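Local coordinates for B-type flagellar hook-associated protein 2 (Pseudomonas aeruginosa, PDB 5FHY) that caps the growing tip of the flagellar filament, helping flagellin subunits polymerise there and keeping them from leaking out of the central channel, at residues 34-39 with 210-215; 38-43 with 173-178; 46-51 with 118-123; 51-56 with 160-165; 127-132 with 167-172. All coordinates share one frame; numbering follows the deposited sequence.

Contact 1 (34-39 with 210-215)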
# COMPACT_ATOMS: atom_id res chain seq x y z
N GLY B 34 -49.75 2.03 -1.44
CA GLY B 34 -50.38 3.30 -1.74
C GLY B 34 -49.42 4.46 -1.69
O GLY B 34 -48.29 4.34 -1.21
N THR B 35 -49.86 5.60 -2.19
CA THR B 35 -49.06 6.81 -2.21
C THR B 35 -49.85 7.96 -1.61
O THR B 35 -51.06 8.04 -1.78
CB THR B 35 -48.61 7.17 -3.63
OG1 THR B 35 -48.09 8.50 -3.66
CG2 THR B 35 -49.78 7.06 -4.60
N TYR B 36 -49.18 8.84 -0.88
CA TYR B 36 -49.88 9.90 -0.16
C TYR B 36 -49.13 11.22 -0.24
O TYR B 36 -47.92 11.27 -0.06
CB TYR B 36 -50.08 9.51 1.31
CG TYR B 36 -50.78 8.18 1.51
CD1 TYR B 36 -52.17 8.10 1.53
CD2 TYR B 36 -50.05 7.01 1.68
CE1 TYR B 36 -52.82 6.90 1.71
CE2 TYR B 36 -50.69 5.79 1.86
CZ TYR B 36 -52.07 5.74 1.88
OH TYR B 36 -52.72 4.54 2.06
N GLN B 37 -49.87 12.29 -0.51
CA GLN B 37 -49.30 13.62 -0.49
C GLN B 37 -49.54 14.24 0.88
O GLN B 37 -50.68 14.38 1.32
CB GLN B 37 -49.89 14.48 -1.60
CG GLN B 37 -49.57 13.98 -3.00
CD GLN B 37 -48.08 14.04 -3.30
OE1 GLN B 37 -47.37 13.04 -3.22
NE2 GLN B 37 -47.61 15.23 -3.67
N ILE B 38 -48.46 14.64 1.53
CA ILE B 38 -48.54 15.05 2.92
C ILE B 38 -48.00 16.46 3.12
O ILE B 38 -46.93 16.80 2.63
CB ILE B 38 -47.77 14.08 3.84
CG1 ILE B 38 -48.31 12.66 3.67
CG2 ILE B 38 -47.85 14.52 5.29
CD1 ILE B 38 -47.87 11.71 4.76
N GLN B 39 -48.76 17.27 3.84
CA GLN B 39 -48.29 18.58 4.27
C GLN B 39 -48.20 18.58 5.78
O GLN B 39 -48.99 17.92 6.46
CB GLN B 39 -49.24 19.69 3.79
CG GLN B 39 -49.34 19.86 2.28
CD GLN B 39 -50.23 21.03 1.88
OE1 GLN B 39 -50.52 21.92 2.68
NE2 GLN B 39 -50.68 21.03 0.63
N ILE B 210 -44.86 16.52 0.74
CA ILE B 210 -44.04 15.32 0.69
C ILE B 210 -44.81 14.16 0.07
O ILE B 210 -45.99 13.97 0.37
CB ILE B 210 -43.54 14.93 2.10
CG1 ILE B 210 -42.69 16.04 2.70
CG2 ILE B 210 -42.74 13.64 2.06
CD1 ILE B 210 -41.44 16.34 1.90
N THR B 211 -44.16 13.38 -0.78
CA THR B 211 -44.75 12.14 -1.27
C THR B 211 -44.34 10.99 -0.36
O THR B 211 -43.16 10.74 -0.15
CB THR B 211 -44.32 11.82 -2.72
OG1 THR B 211 -44.73 12.89 -3.58
CG2 THR B 211 -44.97 10.53 -3.19
N LEU B 212 -45.33 10.27 0.18
CA LEU B 212 -45.05 9.13 1.05
C LEU B 212 -45.50 7.83 0.40
O LEU B 212 -46.68 7.64 0.10
CB LEU B 212 -45.74 9.30 2.40
CG LEU B 212 -45.53 8.12 3.36
CD1 LEU B 212 -44.18 8.26 4.03
CD2 LEU B 212 -46.66 8.03 4.38
N THR B 213 -44.55 6.91 0.21
CA THR B 213 -44.82 5.67 -0.50
C THR B 213 -44.73 4.45 0.41
O THR B 213 -43.69 4.18 1.00
CB THR B 213 -43.85 5.47 -1.67
OG1 THR B 213 -43.65 6.72 -2.35
CG2 THR B 213 -44.40 4.46 -2.66
N VAL B 214 -45.84 3.72 0.53
CA VAL B 214 -45.86 2.50 1.33
C VAL B 214 -45.73 1.29 0.41
O VAL B 214 -46.63 0.98 -0.37
CB VAL B 214 -47.14 2.39 2.17
CG1 VAL B 214 -47.20 1.04 2.88
CG2 VAL B 214 -47.23 3.52 3.18
N SER B 215 -44.58 0.62 0.51
CA SER B 215 -44.26 -0.53 -0.32
C SER B 215 -44.37 -1.84 0.45
O SER B 215 -43.70 -2.03 1.47
CB SER B 215 -42.87 -0.40 -0.92
OG SER B 215 -42.60 0.94 -1.29

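Contact 2 (38-43 with 173-178)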
# COMPACT_ATOMS: atom_id res chain seq x y z
N ILE B 38 -48.46 14.64 1.53
CA ILE B 38 -48.54 15.05 2.92
C ILE B 38 -48.00 16.46 3.12
O ILE B 38 -46.93 16.80 2.63
CB ILE B 38 -47.77 14.08 3.84
CG1 ILE B 38 -48.31 12.66 3.67
CG2 ILE B 38 -47.85 14.52 5.29
CD1 ILE B 38 -47.87 11.71 4.76
N GLN B 39 -48.76 17.27 3.84
CA GLN B 39 -48.29 18.58 4.27
C GLN B 39 -48.20 18.58 5.78
O GLN B 39 -48.99 17.92 6.46
CB GLN B 39 -49.24 19.69 3.79
CG GLN B 39 -49.34 19.86 2.28
CD GLN B 39 -50.23 21.03 1.88
OE1 GLN B 39 -50.52 21.92 2.68
NE2 GLN B 39 -50.68 21.03 0.63
N VAL B 40 -47.24 19.32 6.32
CA VAL B 40 -47.18 19.55 7.76
C VAL B 40 -47.34 21.04 8.00
O VAL B 40 -46.44 21.82 7.69
CB VAL B 40 -45.86 19.04 8.37
CG1 VAL B 40 -45.76 19.44 9.84
CG2 VAL B 40 -45.75 17.53 8.21
N ASN B 41 -48.48 21.45 8.53
CA ASN B 41 -48.76 22.87 8.72
C ASN B 41 -48.28 23.39 10.07
O ASN B 41 -47.90 24.55 10.20
CB ASN B 41 -50.25 23.15 8.56
CG ASN B 41 -50.76 22.87 7.15
OD1 ASN B 41 -49.99 22.87 6.19
ND2 ASN B 41 -52.05 22.63 7.03
N SER B 42 -48.29 22.52 11.08
CA SER B 42 -47.80 22.88 12.41
C SER B 42 -47.48 21.65 13.25
O SER B 42 -47.92 20.55 12.95
CB SER B 42 -48.82 23.76 13.14
OG SER B 42 -50.06 23.10 13.29
N LEU B 43 -46.72 21.87 14.32
CA LEU B 43 -46.36 20.81 15.25
C LEU B 43 -47.17 20.90 16.54
O LEU B 43 -47.65 21.97 16.91
CB LEU B 43 -44.86 20.87 15.58
CG LEU B 43 -43.90 20.83 14.39
CD1 LEU B 43 -42.47 21.08 14.84
CD2 LEU B 43 -44.01 19.51 13.65
N GLY B 173 -50.97 19.89 16.79
CA GLY B 173 -50.39 20.20 15.50
C GLY B 173 -51.41 19.92 14.42
O GLY B 173 -52.55 19.54 14.71
N GLU B 174 -51.02 20.11 13.17
CA GLU B 174 -51.91 19.83 12.05
C GLU B 174 -51.15 19.30 10.86
O GLU B 174 -50.11 19.82 10.48
CB GLU B 174 -52.69 21.09 11.64
CG GLU B 174 -53.82 20.81 10.66
CD GLU B 174 -54.55 22.07 10.22
OE1 GLU B 174 -53.87 23.05 9.86
OE2 GLU B 174 -55.80 22.08 10.25
N ILE B 175 -51.69 18.24 10.26
CA ILE B 175 -51.18 17.72 9.00
C ILE B 175 -52.34 17.58 8.03
O ILE B 175 -53.50 17.66 8.42
CB ILE B 175 -50.48 16.36 9.17
CG1 ILE B 175 -51.49 15.28 9.58
CG2 ILE B 175 -49.38 16.43 10.21
CD1 ILE B 175 -50.86 13.93 9.84
N THR B 176 -52.02 17.40 6.76
CA THR B 176 -53.02 17.08 5.76
C THR B 176 -52.54 15.87 4.97
O THR B 176 -51.37 15.77 4.62
CB THR B 176 -53.30 18.26 4.79
OG1 THR B 176 -52.20 18.42 3.88
CG2 THR B 176 -53.52 19.57 5.55
N VAL B 177 -53.45 14.94 4.71
CA VAL B 177 -53.13 13.77 3.91
C VAL B 177 -54.06 13.73 2.72
O VAL B 177 -55.26 13.47 2.87
CB VAL B 177 -53.25 12.46 4.72
CG1 VAL B 177 -52.96 11.27 3.83
CG2 VAL B 177 -52.30 12.49 5.92
N ASP B 178 -53.51 13.99 1.54
CA ASP B 178 -54.28 14.08 0.31
C ASP B 178 -55.41 15.10 0.40
O ASP B 178 -56.46 14.94 -0.21
CB ASP B 178 -54.84 12.71 -0.06
CG ASP B 178 -53.78 11.79 -0.61
OD1 ASP B 178 -52.83 12.30 -1.24
OD2 ASP B 178 -53.88 10.56 -0.41

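Contact 3 (46-51 with 118-123)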
# COMPACT_ATOMS: atom_id res chain seq x y z
N SER B 46 -45.92 21.73 23.72
CA SER B 46 -46.17 21.55 25.14
C SER B 46 -46.14 22.90 25.83
O SER B 46 -45.82 23.91 25.21
CB SER B 46 -45.14 20.60 25.75
OG SER B 46 -43.82 21.10 25.62
N SER B 47 -46.48 22.93 27.11
CA SER B 47 -46.55 24.20 27.82
C SER B 47 -45.22 24.55 28.47
O SER B 47 -44.51 23.68 28.98
CB SER B 47 -47.65 24.15 28.88
OG SER B 47 -47.76 25.39 29.56
N LYS B 48 -44.90 25.84 28.46
CA LYS B 48 -43.72 26.37 29.13
C LYS B 48 -44.00 27.80 29.53
O LYS B 48 -44.26 28.67 28.69
CB LYS B 48 -42.48 26.29 28.22
CG LYS B 48 -41.22 26.90 28.83
CD LYS B 48 -39.97 26.58 28.01
CE LYS B 48 -38.74 27.27 28.58
NZ LYS B 48 -37.50 27.01 27.79
N ILE B 49 -43.98 28.05 30.84
CA ILE B 49 -44.34 29.36 31.35
C ILE B 49 -43.24 29.95 32.21
O ILE B 49 -42.32 29.26 32.64
CB ILE B 49 -45.63 29.30 32.19
CG1 ILE B 49 -45.37 28.60 33.53
CG2 ILE B 49 -46.73 28.58 31.42
CD1 ILE B 49 -46.52 28.68 34.49
N ALA B 50 -43.36 31.25 32.48
CA ALA B 50 -42.42 31.94 33.35
C ALA B 50 -43.21 32.77 34.35
O ALA B 50 -44.06 33.58 33.97
CB ALA B 50 -41.48 32.82 32.55
N LEU B 51 -42.95 32.56 35.64
CA LEU B 51 -43.69 33.27 36.68
C LEU B 51 -43.09 34.64 36.91
O LEU B 51 -42.12 35.02 36.24
CB LEU B 51 -43.71 32.45 37.98
CG LEU B 51 -44.19 31.00 37.84
CD1 LEU B 51 -44.11 30.28 39.17
CD2 LEU B 51 -45.60 30.94 37.26
N VAL B 118 -39.25 29.04 36.22
CA VAL B 118 -39.61 28.70 34.85
C VAL B 118 -40.03 27.24 34.83
O VAL B 118 -39.24 26.35 35.16
CB VAL B 118 -38.45 28.96 33.86
CG1 VAL B 118 -38.80 28.44 32.47
CG2 VAL B 118 -38.12 30.45 33.81
N LEU B 119 -41.28 26.99 34.45
CA LEU B 119 -41.83 25.64 34.52
C LEU B 119 -42.14 25.09 33.13
O LEU B 119 -42.64 25.81 32.27
CB LEU B 119 -43.09 25.64 35.40
CG LEU B 119 -42.92 25.86 36.91
CD1 LEU B 119 -42.65 27.32 37.26
CD2 LEU B 119 -44.14 25.35 37.65
N SER B 120 -41.82 23.82 32.92
CA SER B 120 -42.03 23.17 31.63
C SER B 120 -42.83 21.88 31.77
O SER B 120 -42.70 21.16 32.75
CB SER B 120 -40.70 22.87 30.95
OG SER B 120 -39.99 24.06 30.64
N SER B 121 -43.64 21.59 30.76
CA SER B 121 -44.38 20.34 30.70
C SER B 121 -43.99 19.55 29.46
O SER B 121 -43.57 20.13 28.46
CB SER B 121 -45.89 20.60 30.71
OG SER B 121 -46.60 19.42 30.39
N THR B 122 -44.11 18.23 29.52
CA THR B 122 -43.76 17.40 28.36
C THR B 122 -44.99 16.88 27.63
O THR B 122 -44.87 16.12 26.67
CB THR B 122 -42.89 16.20 28.77
OG1 THR B 122 -43.62 15.37 29.69
CG2 THR B 122 -41.61 16.67 29.42
N LYS B 123 -46.17 17.30 28.06
CA LYS B 123 -47.40 16.82 27.44
C LYS B 123 -47.79 17.76 26.31
O LYS B 123 -48.05 18.94 26.53
CB LYS B 123 -48.52 16.72 28.47
CG LYS B 123 -49.75 15.95 27.99
CD LYS B 123 -49.49 14.46 27.95
CE LYS B 123 -50.57 13.73 27.17
NZ LYS B 123 -50.12 13.36 25.80

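Contact 4 (51-56 with 160-165). With NA (sodium ion), chain E.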
# COMPACT_ATOMS: atom_id res chain seq x y z
N LEU B 51 -42.95 32.56 35.64
CA LEU B 51 -43.69 33.27 36.68
C LEU B 51 -43.09 34.64 36.91
O LEU B 51 -42.12 35.02 36.24
CB LEU B 51 -43.71 32.45 37.98
CG LEU B 51 -44.19 31.00 37.84
CD1 LEU B 51 -44.11 30.28 39.17
CD2 LEU B 51 -45.60 30.94 37.26
N GLN B 52 -43.66 35.41 37.83
CA GLN B 52 -43.17 36.75 38.12
C GLN B 52 -41.72 36.73 38.58
O GLN B 52 -41.29 35.78 39.24
CB GLN B 52 -44.03 37.43 39.19
CG GLN B 52 -45.32 38.04 38.68
CD GLN B 52 -46.09 38.79 39.76
OE1 GLN B 52 -45.52 39.56 40.52
NE2 GLN B 52 -47.40 38.56 39.82
N ALA B 53 -40.98 37.77 38.22
CA ALA B 53 -39.59 37.88 38.65
C ALA B 53 -39.57 38.39 40.07
O ALA B 53 -40.34 39.28 40.43
CB ALA B 53 -38.80 38.80 37.73
N ILE B 54 -38.70 37.82 40.89
CA ILE B 54 -38.61 38.22 42.29
C ILE B 54 -37.43 39.16 42.49
O ILE B 54 -36.28 38.79 42.24
CB ILE B 54 -38.49 36.99 43.21
CG1 ILE B 54 -39.58 35.97 42.87
CG2 ILE B 54 -38.57 37.41 44.66
CD1 ILE B 54 -40.97 36.52 43.01
N ALA B 55 -37.72 40.38 42.93
CA ALA B 55 -36.67 41.37 43.18
C ALA B 55 -35.85 40.96 44.40
O ALA B 55 -36.39 40.49 45.40
CB ALA B 55 -37.28 42.75 43.38
N ASP B 56 -34.54 41.16 44.29
CA ASP B 56 -33.58 40.75 45.32
C ASP B 56 -33.80 39.29 45.72
O ASP B 56 -34.18 39.01 46.85
CB ASP B 56 -33.68 41.67 46.54
CG ASP B 56 -32.53 41.46 47.52
OD1 ASP B 56 -31.47 40.96 47.09
OD2 ASP B 56 -32.69 41.81 48.71
N ASP B 160 -40.22 40.93 27.92
CA ASP B 160 -39.27 41.42 28.92
C ASP B 160 -39.97 42.19 30.03
O ASP B 160 -40.96 42.88 29.79
CB ASP B 160 -38.20 42.29 28.25
CG ASP B 160 -37.11 42.71 29.22
OD1 ASP B 160 -36.70 41.87 30.05
OD2 ASP B 160 -36.66 43.87 29.15
N GLY B 161 -39.47 42.08 31.25
CA GLY B 161 -40.10 42.69 32.40
C GLY B 161 -40.36 41.66 33.48
O GLY B 161 -40.23 40.46 33.25
N ALA B 162 -40.74 42.12 34.66
CA ALA B 162 -40.93 41.24 35.80
C ALA B 162 -42.22 40.43 35.69
O ALA B 162 -42.38 39.42 36.37
CB ALA B 162 -40.91 42.03 37.10
N ALA B 163 -43.13 40.90 34.84
CA ALA B 163 -44.43 40.25 34.70
C ALA B 163 -44.31 38.83 34.18
O ALA B 163 -43.36 38.49 33.46
CB ALA B 163 -45.33 41.05 33.78
N ALA B 164 -45.28 38.00 34.54
CA ALA B 164 -45.31 36.61 34.11
C ALA B 164 -45.86 36.50 32.70
O ALA B 164 -46.43 37.45 32.16
CB ALA B 164 -46.13 35.77 35.08
N GLY B 165 -45.67 35.33 32.10
CA GLY B 165 -46.13 35.08 30.74
C GLY B 165 -45.71 33.71 30.25
O GLY B 165 -44.75 33.14 30.77
NA NA E . -42.71 40.14 31.56

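Contact 5 (127-132 with 167-172)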
# COMPACT_ATOMS: atom_id res chain seq x y z
N GLY B 127 -54.85 22.49 25.36
CA GLY B 127 -55.36 22.54 26.72
C GLY B 127 -54.45 21.99 27.81
O GLY B 127 -54.79 22.04 28.99
N LYS B 128 -53.30 21.47 27.42
CA LYS B 128 -52.36 20.92 28.40
C LYS B 128 -51.44 22.03 28.89
O LYS B 128 -50.22 21.87 28.93
CB LYS B 128 -51.55 19.76 27.81
CG LYS B 128 -52.36 18.51 27.48
CD LYS B 128 -53.01 18.65 26.12
CE LYS B 128 -53.84 17.44 25.75
NZ LYS B 128 -54.51 17.65 24.43
N ASP B 129 -52.03 23.17 29.26
CA ASP B 129 -51.26 24.30 29.77
C ASP B 129 -50.95 24.11 31.25
O ASP B 129 -51.72 23.49 31.97
CB ASP B 129 -52.04 25.61 29.57
CG ASP B 129 -52.16 26.01 28.10
OD1 ASP B 129 -51.17 25.87 27.35
OD2 ASP B 129 -53.25 26.46 27.70
N ILE B 130 -49.82 24.64 31.69
CA ILE B 130 -49.44 24.58 33.10
C ILE B 130 -50.17 25.67 33.88
O ILE B 130 -50.13 26.84 33.49
CB ILE B 130 -47.92 24.71 33.30
CG1 ILE B 130 -47.16 23.68 32.47
CG2 ILE B 130 -47.55 24.55 34.78
CD1 ILE B 130 -45.66 23.84 32.52
N LYS B 131 -50.82 25.30 34.97
CA LYS B 131 -51.54 26.27 35.80
C LYS B 131 -51.03 26.24 37.24
O LYS B 131 -50.73 25.18 37.78
CB LYS B 131 -53.05 25.99 35.77
CG LYS B 131 -53.87 26.99 36.58
CD LYS B 131 -55.37 26.78 36.39
CE LYS B 131 -56.15 27.96 36.96
NZ LYS B 131 -57.63 27.84 36.79
N VAL B 132 -50.93 27.42 37.84
CA VAL B 132 -50.46 27.56 39.21
C VAL B 132 -51.47 28.33 40.05
O VAL B 132 -51.74 29.51 39.79
CB VAL B 132 -49.10 28.28 39.28
CG1 VAL B 132 -48.63 28.35 40.73
CG2 VAL B 132 -48.07 27.57 38.41
N VAL B 167 -44.12 30.97 27.56
CA VAL B 167 -43.08 30.92 26.54
C VAL B 167 -43.59 30.16 25.33
O VAL B 167 -43.42 30.59 24.19
CB VAL B 167 -41.79 30.26 27.08
CG1 VAL B 167 -40.76 30.11 25.96
CG2 VAL B 167 -41.21 31.07 28.23
N THR B 168 -44.22 29.01 25.58
CA THR B 168 -44.89 28.26 24.53
C THR B 168 -46.29 27.87 24.98
O THR B 168 -46.50 27.56 26.15
CB THR B 168 -44.12 26.98 24.15
OG1 THR B 168 -44.14 26.07 25.26
CG2 THR B 168 -42.67 27.29 23.80
N LYS B 169 -47.23 27.87 24.05
CA LYS B 169 -48.58 27.40 24.35
C LYS B 169 -48.69 25.93 24.01
O LYS B 169 -48.23 25.51 22.95
CB LYS B 169 -49.63 28.17 23.55
CG LYS B 169 -49.78 29.63 23.91
CD LYS B 169 -50.64 29.84 25.15
CE LYS B 169 -52.11 29.61 24.86
NZ LYS B 169 -52.98 30.16 25.94
N ALA B 170 -49.29 25.15 24.90
CA ALA B 170 -49.58 23.77 24.57
C ALA B 170 -50.68 23.77 23.51
O ALA B 170 -51.67 24.49 23.63
CB ALA B 170 -50.01 22.99 25.81
N ALA B 171 -50.50 22.97 22.47
CA ALA B 171 -51.43 22.99 21.36
C ALA B 171 -51.30 21.74 20.49
O ALA B 171 -50.27 21.06 20.51
CB ALA B 171 -51.21 24.23 20.51
N ASN B 172 -52.35 21.45 19.73
CA ASN B 172 -52.27 20.35 18.77
C ASN B 172 -51.56 20.83 17.52
O ASN B 172 -51.56 22.02 17.21
CB ASN B 172 -53.67 19.83 18.40
CG ASN B 172 -54.30 19.01 19.50
OD1 ASN B 172 -53.96 19.13 20.67
ND2 ASN B 172 -55.24 18.15 19.12
O HOH W 1 -53.55 25.05 25.43

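Contact 1 (34-39 with 210-215)
Y36 and L212 stand opposite each other in an antiparallel beta pairing, where strand 34-42 meets strand 210-215 over five successive residue pairs, from G34 with V214 to I38 with I210. L212 N donates to Y36 O at 2.8 Å, and I38 N reaches I210 O over the same distance. At G34 one bond of the pair is sound, V214 N to G34 O at 3.1 Å, while that from G34 N to V214 O is weak at 3.5 Å.

The two faces of the pair differ in character. Y36, I38, I210, L212 and V214 make an apolar face, on which I38 and L212 cross obliquely with I38 CD1 3.9 Å from L212 CD2. The Y36 ring, its CG anti to the carbonyl carbon (chi1 -55°), is met at its edge, near the ring plane, by a V214 methyl, CE2 to CG2 being 4.3 Å. The same ring makes a cation-pi contact with K48 of a neighbouring subunit. L212 to S215 pair with an antiparallel strand of yet another subunit, so the sheet continues across that interface in the assembly of the cap protein.

T35, Q37, T211 and T213 carry the polar face. Here the T211 methyl CG2 approaches T35 OG1 to 3.8 Å, while its hydroxyl turns to Q37. The Q37 chain is bent at chi2 (-65°), which folds CD back towards the partner strand. T211 OG1 then donates to Q37 OE1 at 2.7 Å, lying in the amide plane on a lone pair of OE1, with a C=O...donor angle of 127°.

Contact 2 (38-43 with 173-178)
Q39 and T176 are a hydrogen-bonded pair of two antiparallel strands, 38-42 and 173-177, whose axes come within 4.8 Å and run at 162° to each other. Q39 N to T176 O and T176 N to Q39 O are both 3.1 Å. Past V40, which is paired with I175, the register slips by one residue in a classic beta bulge: N41 and S42 both face E174. The carbonyl of E174 therefore accepts twice, from N41 N at 3.0 Å and, weakly, from S42 N at 3.3 Å, before E174 N closes the pairing on S42 O.

Among the side chains, T176 touches both Q39 and N41 of the partner strand. Its OG1 sits between the backbone N and the carbonyl carbon (chi1 73°), and from there it presses on the start of the Q39 chain, 3.2 Å from Q39 CB. The T176 methyl CG2 is 3.7 Å from N41 ND2, the two side chains crossing at about a right angle. N41 ND2 also makes a weak hydrogen bond to E174 OE1 at 3.4 Å, straight at the proton, although amide and carboxylate planes are turned 78° apart. E174 OE2 has a long, weak ion pair with K181. On the other face V40 and I175 touch through their CG2 methyls.

Within the sheet, strand 173-177 is flanked by 34-42 and by 180-184, to which G173 and I175 are bonded through I184 and R182. The V40 and I175 face packs on strand 196-200, at V200 and F198 respectively.

Contact 3 (46-51 with 118-123)
I49 and L119 exchange a reciprocal pair of backbone bonds, I49 N to L119 O at 3.0 Å and L119 N to I49 O at 3.1 Å. S121 N continues the pairing onto S47 O at 2.9 Å.

Apolar contacts group on the face of I49 and L119. L119 CD1 reaches beyond its direct partner to L51, meeting L51 CD1 at 3.8 Å, while I49 CG1 rests 4.2 Å from L119 CB. F150 packs on both I49 and L51, and I69 of strand 65-71 on L119, so this face is turned into the interior.

Aliphatic and polar groups mix on the opposite face. K48 has CG anti to the backbone N (chi1 176°) and stays fully extended beyond it, sliding past S120 OG, which lies 3.6 Å from K48 CG, and then bringing its CE to 4.1 Å from V118 CG1. Its NZ forms a long, weak ion pair with D178 OD2 of a neighbouring subunit.

Two hydroxyls bond outside the pairing: S121 OG accepts from K123 N at 3.2 Å, an ST turn, and S47 OG accepts from I130 N.

The whole is a run of antiparallel beta pairing, which places 48-50 next to 114-121 in a sheet that also holds 104-111 and 165-166, with 114-121 belonging to the flagellin hook IN motif region of this FliD fragment.

Contact 4 (51-56 with 160-165)
Q52 lies against A162 and A164 through the first part of its side chain. Its CB is 3.8 Å from A162 O, and CG, placed anti to the carbonyl carbon (chi1 -81°), runs between A162 O at 4.0 Å and A164 N at 4.1 Å. Beyond CG the chain is extended (chi2 -176°), which carries CD away from 160-165; the side chain also touches Q147.

One backbone bond ties the two loops together. A53 N donates to A162 O at 2.8 Å, nearly straight at the proton (164°), in the carbonyl plane and on a lone pair. The same oxygen receives a CA-H...O contact from Q52, so it is approached by two successive residues. Alanines complete the packing: A53 CB meets A162 CB at 3.9 Å, and A164 CB is 3.7 Å from Q52 N.

The carbonyl oxygen of A163 binds a sodium ion at 2.6 Å, with S159 O as the second protein ligand. R116 holds the same loop through a hydrogen bond from NH2 to G161 O and a weak one from NH1 to A163 O.

The segments join two loops at one end of a sheet. L51 and I54 bond through the backbone to L117 and S115 of strand 114-121, G165 bonds to A50 of strand 48-50, and D160 OD1 accepts from K181 N of a neighbouring subunit.

Contact 5 (127-132 with 167-172)
The D129 carboxylate, the main flat group in this contact, is held at its two oxygens and approached from both sides of its plane by A170 and K169. OD1 accepts from A170 N at 3.2 Å, the donor lying nearly along the C-O axis. A170 CB and K169 NZ lie on opposite sides of the carboxylate plane, and the lysine remains beyond salt-bridge range, with NZ 4.1 Å from OD2. The first torsion (chi1 -69°) sets CG anti to the carbonyl carbon, and chi2 (-41°) sets how the two oxygens are turned.

An ordered water fills the corner between the segments. It accepts from G127 N at 2.9 Å and donates to D129 OD2 and to A170 O, each 2.7 Å away. Both polar backbone atoms of A170 are thus engaged, one directly by the carboxylate and one through water. The A170 methyl is pressed against the loop, 3.3 Å from K128 O. K128 is the centre of an inverse gamma turn, closed by a weak bond from D129 N to G127 O at 3.0 Å.

At the far end K128 NZ and N172 OD1 both turn to the backbone of D126, so that residue joins the two segments indirectly.

Chemically, the loop leading into strand 130-136 and the passage between strands 165-166 and 173-177 are joined by one carboxylate and one water, and K169, too far for a salt bridge, may still favour the charged form of D129 slightly.

In the fold
The contacts fall into two groups. Contacts 1 and 2 share I38 and Q39 and are two sides of strand 34-42 in one sheet, their centres 13 Å apart; Q37 O and D178 N, 2.9 Å apart, probably hydrogen-bond between them. Contacts 3, 4 and 5 belong to the other part of the chain: 3 and 5 lie 7 Å apart, linked by a probable bond of 2.6 Å from V167 N to K48 O, and 3 shares L51 with 4. Segments 38-43 and 173-178 of contact 2 adjoin those of contacts 3 and 5 in sequence, tying the groups together. A sodium ion is bound at contact 4, by A163; the centre of that contact is about 47 Å from that of contact 1.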